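Local coordinates for ADP-dependent (S)-NAD(P)H-hydrate dehydratase (Enterococcus faecalis, PDB 2R3B), which probably catalyses the ADP-dependent dehydration of the S epimer of NAD(P)HX, a hydrated and damaged form of NAD(P)H, as part of nicotinamide cofactor repair, at residues N107-A112 and L135-K140; W143-G148 and K166-P171. All blocks are in the same frame, centred on the assembly; numbering follows the deposited sequence.

Interaction 1 (N107-A112 and L135-K140); sequences NVVEQA and LAQHQK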
loop_
_atom_site.group_PDB
_atom_site.type_symbol
_atom_site.label_atom_id
_atom_site.label_comp_id
_atom_site.label_asym_id
_atom_site.label_seq_id
_atom_site.Cartn_x
_atom_site.Cartn_y
_atom_site.Cartn_z
ATOM N N ASN B 107 -9.896 4.126 -28.140
ATOM C CA ASN B 107 -10.660 5.277 -27.724
ATOM C C ASN B 107 -9.828 6.194 -26.858
ATOM O O ASN B 107 -9.804 7.417 -27.069
ATOM C CB ASN B 107 -11.888 4.804 -26.962
ATOM C CG ASN B 107 -12.956 5.840 -26.824
ATOM O OD1 ASN B 107 -12.783 7.033 -27.105
ATOM N ND2 ASN B 107 -14.119 5.367 -26.424
ATOM N N VAL B 108 -9.170 5.623 -25.858
ATOM C CA VAL B 108 -8.373 6.438 -24.952
ATOM C C VAL B 108 -7.168 7.054 -25.654
ATOM O O VAL B 108 -6.802 8.204 -25.392
ATOM C CB VAL B 108 -7.999 5.720 -23.616
ATOM C CG1 VAL B 108 -9.262 5.182 -22.917
ATOM C CG2 VAL B 108 -6.989 4.640 -23.791
ATOM N N VAL B 109 -6.543 6.324 -26.557
ATOM C CA VAL B 109 -5.449 6.923 -27.330
ATOM C C VAL B 109 -5.943 8.073 -28.228
ATOM O O VAL B 109 -5.285 9.114 -28.348
ATOM C CB VAL B 109 -4.726 5.845 -28.176
ATOM C CG1 VAL B 109 -3.832 6.504 -29.205
ATOM C CG2 VAL B 109 -3.990 4.880 -27.256
ATOM N N GLU B 110 -7.118 7.901 -28.831
ATOM C CA GLU B 110 -7.709 8.931 -29.708
ATOM C C GLU B 110 -7.969 10.254 -28.968
ATOM O O GLU B 110 -7.789 11.330 -29.536
ATOM C CB GLU B 110 -9.000 8.419 -30.300
ATOM C CG GLU B 110 -9.510 9.206 -31.479
ATOM C CD GLU B 110 -10.283 10.466 -31.107
ATOM O OE1 GLU B 110 -10.842 10.565 -29.966
ATOM O OE2 GLU B 110 -10.373 11.377 -31.989
ATOM N N GLN B 111 -8.363 10.157 -27.703
ATOM C CA GLN B 111 -8.627 11.324 -26.857
ATOM C C GLN B 111 -7.400 11.953 -26.173
ATOM O O GLN B 111 -7.496 13.033 -25.576
ATOM C CB GLN B 111 -9.549 10.917 -25.737
ATOM C CG GLN B 111 -10.913 10.538 -26.200
ATOM C CD GLN B 111 -11.794 10.260 -25.012
ATOM O OE1 GLN B 111 -12.009 11.140 -24.160
ATOM N NE2 GLN B 111 -12.293 9.032 -24.919
ATOM N N ALA B 112 -6.273 11.272 -26.211
ATOM C CA ALA B 112 -5.106 11.707 -25.439
ATOM C C ALA B 112 -4.501 12.988 -25.980
ATOM O O ALA B 112 -4.465 13.196 -27.207
ATOM C CB ALA B 112 -4.072 10.626 -25.434
ATOM N N LEU B 135 1.414 3.886 -33.298
ATOM C CA LEU B 135 2.062 4.656 -34.338
ATOM C C LEU B 135 1.069 4.937 -35.471
ATOM O O LEU B 135 1.078 6.024 -36.012
ATOM C CB LEU B 135 3.271 3.918 -34.894
ATOM C CG LEU B 135 4.458 3.805 -33.931
ATOM C CD1 LEU B 135 5.518 2.874 -34.527
ATOM C CD2 LEU B 135 5.031 5.156 -33.647
ATOM N N ALA B 136 0.238 3.957 -35.820
ATOM C CA ALA B 136 -0.740 4.132 -36.915
ATOM C C ALA B 136 -1.781 5.181 -36.541
ATOM O O ALA B 136 -2.194 5.996 -37.371
ATOM C CB ALA B 136 -1.433 2.816 -37.214
ATOM N N GLN B 137 -2.190 5.150 -35.270
ATOM C CA GLN B 137 -3.263 6.011 -34.767
ATOM C C GLN B 137 -2.843 7.452 -34.460
ATOM O O GLN B 137 -3.673 8.345 -34.351
ATOM C CB GLN B 137 -3.842 5.374 -33.496
ATOM C CG GLN B 137 -5.215 5.852 -33.224
ATOM C CD GLN B 137 -5.811 5.318 -31.945
ATOM O OE1 GLN B 137 -5.482 4.209 -31.494
ATOM N NE2 GLN B 137 -6.751 6.067 -31.400
ATOM N N HIS B 138 -1.548 7.684 -34.292
ATOM C CA HIS B 138 -1.024 8.983 -33.842
ATOM C C HIS B 138 -1.521 10.156 -34.665
ATOM O O HIS B 138 -1.470 10.113 -35.888
ATOM C CB HIS B 138 0.526 8.965 -33.866
ATOM C CG HIS B 138 1.175 10.239 -33.398
ATOM N ND1 HIS B 138 2.211 10.841 -34.085
ATOM C CD2 HIS B 138 0.974 10.997 -32.295
ATOM C CE1 HIS B 138 2.605 11.924 -33.438
ATOM N NE2 HIS B 138 1.863 12.051 -32.350
ATOM N N GLN B 139 -1.931 11.207 -33.962
ATOM C CA GLN B 139 -2.482 12.421 -34.549
ATOM C C GLN B 139 -1.480 13.519 -34.403
ATOM O O GLN B 139 -0.709 13.573 -33.420
ATOM C CB GLN B 139 -3.775 12.845 -33.859
ATOM C CG GLN B 139 -4.919 11.852 -33.974
ATOM C CD GLN B 139 -5.999 12.150 -32.982
ATOM O OE1 GLN B 139 -6.579 13.214 -33.009
ATOM N NE2 GLN B 139 -6.287 11.217 -32.113
ATOM N N LYS B 140 -1.511 14.428 -35.366
ATOM C CA LYS B 140 -0.461 15.419 -35.488
ATOM C C LYS B 140 -0.296 16.231 -34.219
ATOM O O LYS B 140 0.826 16.545 -33.833
ATOM C CB LYS B 140 -0.756 16.354 -36.660
ATOM C CG LYS B 140 0.408 17.239 -37.034
ATOM C CD LYS B 140 0.062 18.086 -38.257
ATOM C CE LYS B 140 1.097 19.186 -38.495
ATOM N NZ LYS B 140 2.430 18.631 -38.917
HETATM O O HOH W 1 -9.068 13.826 -31.852
#
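Two glutamines, Q137 at the end of helix 125-137 and Q139 just beyond it, reach to V109 and E110 in the last turn of helix 102-111, joining neighbouring helices of the ribokinase-like alpha/beta fold. The contact is small, about 204 Å², because the backbones stay well apart and long side chains must bridge the gap. On its tight side, Q139 makes the direct hydrogen bond. H138 is the first residue to leave helical geometry, and this turn of the chain brings Q139 toward the other helix end, where its NE2 donates to E110 O at 3.0 Å, lying in the carbonyl plane on a lone pair, with an N-H...O angle of 153°. V109 turns inward beside it; a compact aliphatic side chain fits because its other neighbours, I50 and I78 of the sheet, are apolar. In one of its two modelled conformers, Q137 lays its amide against the CG1 methyl of this beta-branched residue, and its NE2 hydrogen-bonds to the backbone O of T106, one turn before E110 in helix 102-111.

The looser side is polar and wetter. E110, partly exposed, has a bound magnesium ion about 4 Å from its side chain. A glutamine fits at position 139 since one amide can both give and accept: while NE2 donates, OE1 accepts from NE2 of Q141. The E110 chain bends at chi2 (-82°), and its OE2 takes a hydrogen from a water 2.8 Å away, which also donates to Q139 OE1.

Interaction 2 (W143-G148 and K166-P171); sequences WLIIDG and KVVFTP. With EDO (1,2-ethanediol), chain P.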
loop_
_atom_site.group_PDB
_atom_site.type_symbol
_atom_site.label_atom_id
_atom_site.label_comp_id
_atom_site.label_asym_id
_atom_site.label_seq_id
_atom_site.Cartn_x
_atom_site.Cartn_y
_atom_site.Cartn_z
ATOM N N TRP B 143 1.450 14.748 -28.489
ATOM C CA TRP B 143 2.813 14.390 -28.144
ATOM C C TRP B 143 2.894 12.880 -27.997
ATOM O O TRP B 143 2.015 12.265 -27.398
ATOM C CB TRP B 143 3.208 15.055 -26.830
ATOM C CG TRP B 143 3.381 16.534 -26.919
ATOM C CD1 TRP B 143 2.505 17.486 -26.542
ATOM C CD2 TRP B 143 4.537 17.208 -27.389
ATOM N NE1 TRP B 143 3.034 18.724 -26.768
ATOM C CE2 TRP B 143 4.297 18.579 -27.264
ATOM C CE3 TRP B 143 5.778 16.776 -27.858
ATOM C CZ2 TRP B 143 5.235 19.531 -27.617
ATOM C CZ3 TRP B 143 6.714 17.726 -28.215
ATOM C CH2 TRP B 143 6.440 19.078 -28.091
ATOM N N LEU B 144 3.959 12.285 -28.519
ATOM C CA LEU B 144 4.179 10.857 -28.442
ATOM C C LEU B 144 5.595 10.633 -27.925
ATOM O O LEU B 144 6.558 10.959 -28.630
ATOM C CB LEU B 144 4.018 10.206 -29.821
ATOM C CG LEU B 144 4.371 8.726 -29.961
ATOM C CD1 LEU B 144 3.575 7.875 -28.961
ATOM C CD2 LEU B 144 4.134 8.203 -31.381
ATOM N N ILE B 145 5.726 10.062 -26.728
ATOM C CA ILE B 145 7.031 9.777 -26.118
ATOM C C ILE B 145 7.292 8.289 -26.265
ATOM O O ILE B 145 6.478 7.469 -25.851
ATOM C CB ILE B 145 7.056 10.164 -24.648
ATOM C CG1 ILE B 145 6.593 11.613 -24.473
ATOM C CG2 ILE B 145 8.468 9.892 -24.046
ATOM C CD1 ILE B 145 6.048 11.879 -23.070
ATOM N N ILE B 146 8.400 7.943 -26.905
ATOM C CA ILE B 146 8.769 6.550 -27.190
ATOM C C ILE B 146 9.998 6.263 -26.346
ATOM O O ILE B 146 11.039 6.873 -26.530
ATOM C CB ILE B 146 9.068 6.358 -28.679
ATOM C CG1 ILE B 146 7.832 6.746 -29.507
ATOM C CG2 ILE B 146 9.501 4.894 -28.994
ATOM C CD1 ILE B 146 8.039 6.668 -31.040
ATOM N N ASP B 147 9.855 5.311 -25.434
ATOM C CA ASP B 147 10.791 5.077 -24.347
ATOM C C ASP B 147 11.154 3.599 -24.308
ATOM O O ASP B 147 10.393 2.746 -24.756
ATOM C CB ASP B 147 10.105 5.494 -23.042
ATOM C CG ASP B 147 10.966 5.293 -21.816
ATOM O OD1 ASP B 147 12.087 5.853 -21.771
ATOM O OD2 ASP B 147 10.519 4.569 -20.884
ATOM N N GLY B 148 12.328 3.281 -23.784
ATOM C CA GLY B 148 12.661 1.890 -23.422
ATOM C C GLY B 148 12.608 0.923 -24.585
ATOM O O GLY B 148 13.026 1.244 -25.696
ATOM N N LYS B 166 6.294 16.147 -33.062
ATOM C CA LYS B 166 5.884 15.959 -31.660
ATOM C C LYS B 166 6.206 14.569 -31.112
ATOM O O LYS B 166 5.636 14.159 -30.102
ATOM C CB LYS B 166 4.419 16.320 -31.430
ATOM C CG LYS B 166 4.159 17.853 -31.353
ATOM C CD LYS B 166 2.720 18.101 -30.965
ATOM C CE LYS B 166 2.441 19.502 -30.643
ATOM N NZ LYS B 166 2.831 20.346 -31.805
ATOM N N VAL B 167 7.141 13.869 -31.740
ATOM C CA VAL B 167 7.660 12.623 -31.162
ATOM C C VAL B 167 8.895 12.946 -30.335
ATOM O O VAL B 167 9.750 13.790 -30.746
ATOM C CB VAL B 167 7.980 11.583 -32.227
ATOM C CG1 VAL B 167 8.492 10.267 -31.580
ATOM C CG2 VAL B 167 6.729 11.329 -33.099
ATOM N N VAL B 168 8.959 12.323 -29.156
ATOM C CA VAL B 168 10.089 12.488 -28.208
ATOM C C VAL B 168 10.622 11.074 -27.960
ATOM O O VAL B 168 9.901 10.217 -27.449
ATOM C CB VAL B 168 9.659 13.118 -26.888
ATOM C CG1 VAL B 168 10.870 13.322 -25.937
ATOM C CG2 VAL B 168 8.878 14.417 -27.116
ATOM N N PHE B 169 11.870 10.808 -28.330
ATOM C CA PHE B 169 12.534 9.546 -27.961
ATOM C C PHE B 169 13.366 9.766 -26.716
ATOM O O PHE B 169 14.042 10.795 -26.587
ATOM C CB PHE B 169 13.466 9.031 -29.051
ATOM C CG PHE B 169 12.781 8.620 -30.310
ATOM C CD1 PHE B 169 12.562 9.539 -31.320
ATOM C CD2 PHE B 169 12.365 7.318 -30.496
ATOM C CE1 PHE B 169 11.952 9.163 -32.503
ATOM C CE2 PHE B 169 11.771 6.933 -31.671
ATOM C CZ PHE B 169 11.550 7.857 -32.685
ATOM N N THR B 170 13.332 8.813 -25.791
ATOM C CA THR B 170 14.139 8.924 -24.577
ATOM C C THR B 170 15.154 7.777 -24.376
ATOM O O THR B 170 15.066 7.043 -23.388
ATOM C CB THR B 170 13.212 9.000 -23.368
ATOM O OG1 THR B 170 12.363 7.851 -23.366
ATOM C CG2 THR B 170 12.317 10.251 -23.433
ATOM N N PRO B 171 16.114 7.609 -25.320
ATOM C CA PRO B 171 17.013 6.474 -25.275
ATOM C C PRO B 171 18.178 6.639 -24.313
ATOM O O PRO B 171 18.664 7.753 -24.123
ATOM C CB PRO B 171 17.578 6.450 -26.701
ATOM C CG PRO B 171 17.624 7.891 -27.098
ATOM C CD PRO B 171 16.356 8.443 -26.512
HETATM C C1 EDO P . 6.777 20.380 -31.904
HETATM O O1 EDO P . 5.655 21.275 -31.852
HETATM C C2 EDO P . 8.083 21.109 -31.615
HETATM O O2 EDO P . 7.960 21.997 -30.491
HETATM O O HOH W 2 14.681 4.448 -22.616
#
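T170 OG1 donates a short hydrogen bond, 2.6 Å, to D147 OD1, meeting the carboxylate on its anti side; chi1 of 57° sets the hydroxyl between the backbone N and carbonyl carbon, facing the aspartate. Behind it runs a parallel ladder: L144 N to K166 O, V168 N to L144 O, I146 N to V168 O at 2.8 Å, and T170 N to I146 O. A water joins G148 N to T170 O.

On one face, I145 lies beside V168 and its CG2 meets T170 CG2; I145 also touches I241 and A242 of helix 233-247. On the other, I146 CD1 touches both V167 CG1 (3.7 Å) and F169 CE2 (3.8 Å), branched and aromatic residues that suit a buried strand. At the start of the pair, K166 crosses the W143 indole at about a right angle, its CG 3.9 Å over the six-membered ring in a CH-pi contact, while NZ hydrogen-bonds to O1 of an ethanediol, probably from the crystallisation liquor.

D147, in the C-terminal part of its strand, lies about 4 Å from D235, predicted to bind (6S)-NADPHX. Strands 143-147 and 167-170, linked through helix 149-156, form a beta-alpha-beta unit.

The two contacts follow in series along the chain: interaction 1 closes at K140, and strand 143-147 of interaction 2 begins three residues later. Their centres lie 14 Å apart, about 17 and 7 Å from the centre of the chain, so one ties a helix end to the end of its neighbour and the loop after it at the periphery, while the other builds the middle of the sheet. They touch directly, for L135 and H138 pack on L144, H138 also meets V167, and the K140 carbonyl lies against the K166 chain. The end of helix 125-137 and the loop after it thus pack on strand 143-147; the chain then runs inward toward D147, near the predicted substrate-binding D235.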